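Local coordinates for protein diaminopropionate ammonia-lyase (Escherichia coli, PDB 4D9I) that catalyses the pyridoxal 5'-phosphate-dependent alpha,beta-elimination of both L- and D-2,3-diaminopropionate to pyruvate and ammonia, working as a homodimer, at residues I310-Q313 against D314-A318; Q355-S358 against L359-L363. All blocks are in the same frame, centred on the assembly; numbering follows the deposited sequence.

Contact 1: I310-Q313 against D314-A318; sequences ISCQ and DSVAA
Cys312 and Val316 meet where a strand turns into a helix. The strand ends at Cys312, Gln313 and Asp314 make the turn, and the helix carries Val316. The tight part lies on the buried side. There SG of Cys312 packs on CB of Val316 at 3.9 Å, and CG1 of Val316 is close behind. CB of Cys312 meets the other methyl, CG2 of Val316, at 4.0 Å. The thiol reaches the valine because chi1 of 72° sets SG between the backbone N and the carbonyl carbon of its own residue. The CB atoms of Cys312 and Val316 are both directed at the other segment.

One backbone bond closes the turn. Val316 N donates to Gln313 O at 3.1 Å, with an N-H...O angle of 154°. Gln313 O also lies 3.4 Å from CG2 of Val316, so it is packed by a methyl as well as bonded. Ala317 N continues the pattern by donating to Asp314 O.

The looser side belongs to Gln313 and Asp314, which are partly exposed. CG of Gln313 rests 3.5 Å from OG of Ser315 in plain van der Waals contact. The Gln313 chain runs extended past the serine, and its OE1 accepts a hydrogen bond from the backbone N of Lys7. CB of Asp314 is directed away from 310-313, and its side chain touches Met286 and Pro260.

Strand 308-312 lies in the mixed sheet of this fold type II enzyme, between strands 8-12 and 254-260. Helix 338-352 covers the buried side, with Val342 touching both Cys312 and Ala317.

Contact 2: Q355-S358 against L359-L363; sequences QRQS and LMEKL
Leu359 folds back over the first turn of a short alpha-helix, 356-363, whose N-cap position is held by Gln355. Leu359 N donates to Gln355 O at 2.9 Å. Leu359 CG sits 3.3 Å from Gln355 O, and the leucine side chain goes on to touch Ile10 and Val350.

Met360 comes next. Met360 N bonds to Arg356 O at 2.8 Å. Met360 SD lies over one face of the Arg356 guanidinium, displaced toward the rim and 3.6 Å from Arg356 NH1. Met360 CG is anti to the carbonyl carbon (chi1 -74°), and chi2 of -177° carries SD on in an extended line to the guanidinium. The arginine chain runs extended alongside. NH2 of Arg356 is hydrogen-bonded to ND1 of His351. With an alanine here the guanidinium is gone, which would probably leave SD of Met360 without its flat partner and His351 ND1 without this bond.

Glu361 follows on an exposed side, with Glu361 N bonded to Gln357 O. The Gln357 and Glu361 side chains run side by side, amide and carboxylate planes 11° apart. OE2 of Glu361 meets CG of Gln357 at 3.5 Å.

Lys362 turns its end away from the first segment and forms a salt bridge with Asp12. Lys362 N closes the last i to i+4 bond between the segments, to Ser358 O at 2.7 Å, and Lys362 CB lies 3.4 Å from Ser358 O.

How the contacts relate
Contact 1 is buried and contact 2 is a surface contact; their centres lie about 17 Å apart. Contact 1 joins a strand end to a new helix, with one backbone bond and a small packing of a thiol sulfur against a valine. Contact 2 stays within one helix, where four i to i+4 bonds form the frame and long polar side chains lie along the outside. The two share neighbours. Strand 8-12 and helix 338-352 touch both, and Leu363 of contact 2 packs on strand 308-312 through Ile310, with CD2 of Leu363 4.0 Å from CD1 of Ile310. Neither contact is touched by the other subunit.

Contact 1: I310-Q313 against D314-A318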
ATOM      1  N   ILE B 310      22.818  -7.383  11.637  1.00 30.11           N
ATOM      2  CA  ILE B 310      21.515  -8.004  11.886  1.00 30.16           C
ATOM      3  C   ILE B 310      21.282  -9.182  10.938  1.00 31.08           C
ATOM      4  O   ILE B 310      21.505  -9.078   9.729  1.00 30.36           O
ATOM      5  CB  ILE B 310      20.346  -6.998  11.759  1.00 27.89           C
ATOM      6  CG1 ILE B 310      20.324  -6.058  12.971  1.00 27.85           C
ATOM      7  CG2 ILE B 310      19.001  -7.727  11.645  1.00 27.85           C
ATOM      8  CD1 ILE B 310      19.253  -4.984  12.944  1.00 25.79           C
ATOM      9  N   SER B 311      20.864 -10.303  11.518  1.00 33.33           N
ATOM     10  CA  SER B 311      20.369 -11.455  10.781  1.00 34.71           C
ATOM     11  C   SER B 311      18.873 -11.552  11.020  1.00 34.43           C
ATOM     12  O   SER B 311      18.429 -11.716  12.157  1.00 35.44           O
ATOM     13  CB  SER B 311      21.045 -12.736  11.260  1.00 38.05           C
ATOM     14  OG  SER B 311      20.483 -13.872  10.628  1.00 39.35           O
ATOM     15  N   CYS B 312      18.093 -11.464   9.954  1.00 33.48           N
ATOM     16  CA  CYS B 312      16.649 -11.429  10.119  1.00 33.30           C
ATOM     17  C   CYS B 312      15.852 -12.415   9.260  1.00 34.21           C
ATOM     18  O   CYS B 312      16.315 -12.901   8.221  1.00 34.54           O
ATOM     19  CB  CYS B 312      16.118 -10.001   9.969  1.00 31.00           C
ATOM     20  SG  CYS B 312      16.167  -9.388   8.284  1.00 30.74           S
ATOM     21  N   GLN B 313      14.654 -12.712   9.749  1.00 34.45           N
ATOM     22  CA  GLN B 313      13.647 -13.489   9.055  1.00 35.61           C
ATOM     23  C   GLN B 313      13.340 -12.878   7.680  1.00 33.73           C
ATOM     24  O   GLN B 313      13.288 -11.651   7.551  1.00 31.08           O
ATOM     25  CB  GLN B 313      12.375 -13.443   9.914  1.00 35.83           C
ATOM     26  CG  GLN B 313      11.374 -14.507   9.573  1.00 38.17           C
ATOM     27  CD  GLN B 313      10.447 -14.811  10.726  1.00 39.07           C
ATOM     28  OE1 GLN B 313      10.652 -14.368  11.855  1.00 38.54           O
ATOM     29  NE2 GLN B 313       9.441 -15.590  10.445  1.00 40.78           N
ATOM     30  N   ASP B 314      13.115 -13.739   6.683  1.00 35.39           N
ATOM     31  CA  ASP B 314      12.678 -13.346   5.335  1.00 34.90           C
ATOM     32  C   ASP B 314      11.509 -12.354   5.323  1.00 32.92           C
ATOM     33  O   ASP B 314      11.539 -11.359   4.595  1.00 31.20           O
ATOM     34  CB  ASP B 314      12.264 -14.584   4.535  1.00 39.08           C
ATOM     35  CG  ASP B 314      13.402 -15.178   3.729  1.00 41.63           C
ATOM     36  OD1 ASP B 314      13.245 -16.319   3.226  1.00 45.06           O
ATOM     37  OD2 ASP B 314      14.456 -14.513   3.587  1.00 41.49           O
ATOM     38  N   SER B 315      10.488 -12.638   6.134  1.00 32.98           N
ATOM     39  CA  SER B 315       9.262 -11.838   6.202  1.00 31.13           C
ATOM     40  C   SER B 315       9.427 -10.382   6.689  1.00 28.35           C
ATOM     41  O   SER B 315       8.521  -9.550   6.519  1.00 26.94           O
ATOM     42  CB  SER B 315       8.220 -12.567   7.063  1.00 33.18           C
ATOM     43  OG  SER B 315       8.667 -12.694   8.399  1.00 33.86           O
ATOM     44  N   VAL B 316      10.590 -10.064   7.256  1.00 27.30           N
ATOM     45  CA  VAL B 316      10.922  -8.687   7.615  1.00 24.80           C
ATOM     46  C   VAL B 316      10.913  -7.790   6.367  1.00 23.15           C
ATOM     47  O   VAL B 316      10.404  -6.662   6.411  1.00 21.70           O
ATOM     48  CB  VAL B 316      12.299  -8.616   8.328  1.00 24.88           C
ATOM     49  CG1 VAL B 316      12.777  -7.174   8.470  1.00 22.93           C
ATOM     50  CG2 VAL B 316      12.222  -9.272   9.698  1.00 26.37           C
ATOM     51  N   ALA B 317      11.467  -8.315   5.268  1.00 23.23           N
ATOM     52  CA  ALA B 317      11.552  -7.608   3.994  1.00 22.10           C
ATOM     53  C   ALA B 317      10.155  -7.384   3.433  1.00 21.71           C
ATOM     54  O   ALA B 317       9.820  -6.269   3.051  1.00 20.55           O
ATOM     55  CB  ALA B 317      12.441  -8.384   3.004  1.00 23.08           C
ATOM     56  N   ALA B 318       9.333  -8.435   3.446  1.00 23.05           N
ATOM     57  CA  ALA B 318       7.923  -8.333   3.040  1.00 23.12           C
ATOM     58  C   ALA B 318       7.181  -7.214   3.793  1.00 21.94           C
ATOM     59  O   ALA B 318       6.502  -6.409   3.175  1.00 21.27           O
ATOM     60  CB  ALA B 318       7.216  -9.663   3.210  1.00 25.18           C
TER

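Contact 2: Q355-S358 against L359-L363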
ATOM      1  N   GLN B 355       9.503  -6.882  22.478  1.00 36.26           N
ATOM      2  CA  GLN B 355      10.704  -6.373  23.135  1.00 37.27           C
ATOM      3  C   GLN B 355      11.159  -5.075  22.493  1.00 35.19           C
ATOM      4  O   GLN B 355      12.347  -4.760  22.487  1.00 35.03           O
ATOM      5  CB  GLN B 355      11.821  -7.427  23.155  1.00 38.59           C
ATOM      6  CG  GLN B 355      11.522  -8.590  24.108  1.00 41.71           C
ATOM      7  CD  GLN B 355      12.508  -9.745  23.968  1.00 43.40           C
ATOM      8  OE1 GLN B 355      13.160 -10.139  24.934  1.00 45.96           O
ATOM      9  NE2 GLN B 355      12.617 -10.291  22.762  1.00 42.14           N
ATOM     10  N   ARG B 356      10.194  -4.322  21.977  1.00 33.88           N
ATOM     11  CA  ARG B 356      10.458  -3.061  21.289  1.00 32.63           C
ATOM     12  C   ARG B 356      11.447  -2.179  22.060  1.00 33.57           C
ATOM     13  O   ARG B 356      12.412  -1.680  21.471  1.00 32.81           O
ATOM     14  CB  ARG B 356       9.144  -2.328  21.041  1.00 32.30           C
ATOM     15  CG  ARG B 356       9.256  -0.949  20.420  1.00 31.46           C
ATOM     16  CD  ARG B 356       7.972  -0.160  20.717  1.00 32.15           C
ATOM     17  NE  ARG B 356       7.778   0.917  19.741  1.00 31.17           N
ATOM     18  CZ  ARG B 356       7.954   2.209  19.995  1.00 31.38           C
ATOM     19  NH1 ARG B 356       8.319   2.612  21.206  1.00 33.05           N
ATOM     20  NH2 ARG B 356       7.725   3.105  19.039  1.00 29.87           N
ATOM     21  N   GLN B 357      11.228  -2.037  23.369  1.00 35.62           N
ATOM     22  CA  GLN B 357      12.038  -1.174  24.229  1.00 37.19           C
ATOM     23  C   GLN B 357      13.527  -1.557  24.274  1.00 37.87           C
ATOM     24  O   GLN B 357      14.379  -0.730  23.971  1.00 36.97           O
ATOM     25  CB  GLN B 357      11.438  -1.121  25.636  1.00 40.36           C
ATOM     26  CG  GLN B 357      12.185  -0.230  26.624  1.00 42.94           C
ATOM     27  CD  GLN B 357      11.510  -0.169  27.985  1.00 46.02           C
ATOM     28  OE1 GLN B 357      12.091  -0.562  29.003  1.00 49.88           O
ATOM     29  NE2 GLN B 357      10.273   0.314  28.013  1.00 45.97           N
ATOM     30  N   SER B 358      13.833  -2.800  24.650  1.00 39.36           N
ATOM     31  CA  SER B 358      15.216  -3.302  24.638  1.00 40.42           C
ATOM     32  C   SER B 358      15.847  -3.316  23.234  1.00 38.44           C
ATOM     33  O   SER B 358      17.027  -2.992  23.076  1.00 38.92           O
ATOM     34  CB  SER B 358      15.293  -4.687  25.283  1.00 42.81           C
ATOM     35  OG  SER B 358      14.389  -5.591  24.671  1.00 42.07           O
ATOM     36  N   LEU B 359      15.066  -3.682  22.221  1.00 36.24           N
ATOM     37  CA  LEU B 359      15.552  -3.662  20.837  1.00 34.38           C
ATOM     38  C   LEU B 359      15.958  -2.258  20.388  1.00 32.74           C
ATOM     39  O   LEU B 359      17.031  -2.070  19.805  1.00 31.71           O
ATOM     40  CB  LEU B 359      14.514  -4.247  19.874  1.00 32.81           C
ATOM     41  CG  LEU B 359      14.268  -5.759  19.983  1.00 34.22           C
ATOM     42  CD1 LEU B 359      13.088  -6.147  19.112  1.00 32.98           C
ATOM     43  CD2 LEU B 359      15.502  -6.571  19.604  1.00 35.20           C
ATOM     44  N   MET B 360      15.103  -1.280  20.689  1.00 32.34           N
ATOM     45  CA  MET B 360      15.414   0.130  20.432  1.00 31.77           C
ATOM     46  C   MET B 360      16.655   0.563  21.190  1.00 33.40           C
ATOM     47  O   MET B 360      17.508   1.249  20.634  1.00 32.95           O
ATOM     48  CB  MET B 360      14.233   1.029  20.785  1.00 31.54           C
ATOM     49  CG  MET B 360      13.124   0.928  19.753  1.00 30.09           C
ATOM     50  SD  MET B 360      11.742   2.032  20.096  1.00 30.51           S
ATOM     51  CE  MET B 360      12.295   3.536  19.295  1.00 29.54           C
ATOM     52  N   GLU B 361      16.755   0.142  22.448  1.00 35.68           N
ATOM     53  CA  GLU B 361      17.934   0.426  23.262  1.00 37.85           C
ATOM     54  C   GLU B 361      19.199  -0.177  22.667  1.00 37.80           C
ATOM     55  O   GLU B 361      20.216   0.496  22.592  1.00 38.66           O
ATOM     56  CB  GLU B 361      17.744  -0.083  24.681  1.00 40.78           C
ATOM     57  CG  GLU B 361      16.764   0.744  25.485  1.00 41.91           C
ATOM     58  CD  GLU B 361      16.614   0.264  26.919  1.00 45.16           C
ATOM     59  OE1 GLU B 361      17.571  -0.316  27.487  1.00 47.32           O
ATOM     60  OE2 GLU B 361      15.527   0.481  27.479  1.00 46.02           O
ATOM     61  N   LYS B 362      19.121  -1.443  22.253  1.00 37.18           N
ATOM     62  CA  LYS B 362      20.234  -2.141  21.612  1.00 37.10           C
ATOM     63  C   LYS B 362      20.671  -1.375  20.371  1.00 35.03           C
ATOM     64  O   LYS B 362      21.864  -1.153  20.163  1.00 35.76           O
ATOM     65  CB  LYS B 362      19.845  -3.589  21.258  1.00 36.90           C
ATOM     66  CG  LYS B 362      20.932  -4.435  20.600  1.00 37.21           C
ATOM     67  CD  LYS B 362      22.090  -4.721  21.554  1.00 39.72           C
ATOM     68  CE  LYS B 362      22.893  -5.940  21.118  1.00 40.88           C
ATOM     69  NZ  LYS B 362      24.136  -6.095  21.929  1.00 43.58           N
ATOM     70  N   LEU B 363      19.702  -0.948  19.569  1.00 32.76           N
ATOM     71  CA  LEU B 363      19.982  -0.249  18.318  1.00 31.02           C
ATOM     72  C   LEU B 363      20.240   1.242  18.507  1.00 31.43           C
ATOM     73  O   LEU B 363      20.559   1.929  17.545  1.00 30.36           O
ATOM     74  CB  LEU B 363      18.857  -0.480  17.283  1.00 28.79           C
ATOM     75  CG  LEU B 363      18.586  -1.939  16.895  1.00 28.54           C
ATOM     76  CD1 LEU B 363      17.224  -2.094  16.221  1.00 26.95           C
ATOM     77  CD2 LEU B 363      19.704  -2.541  16.042  1.00 28.67           C
TER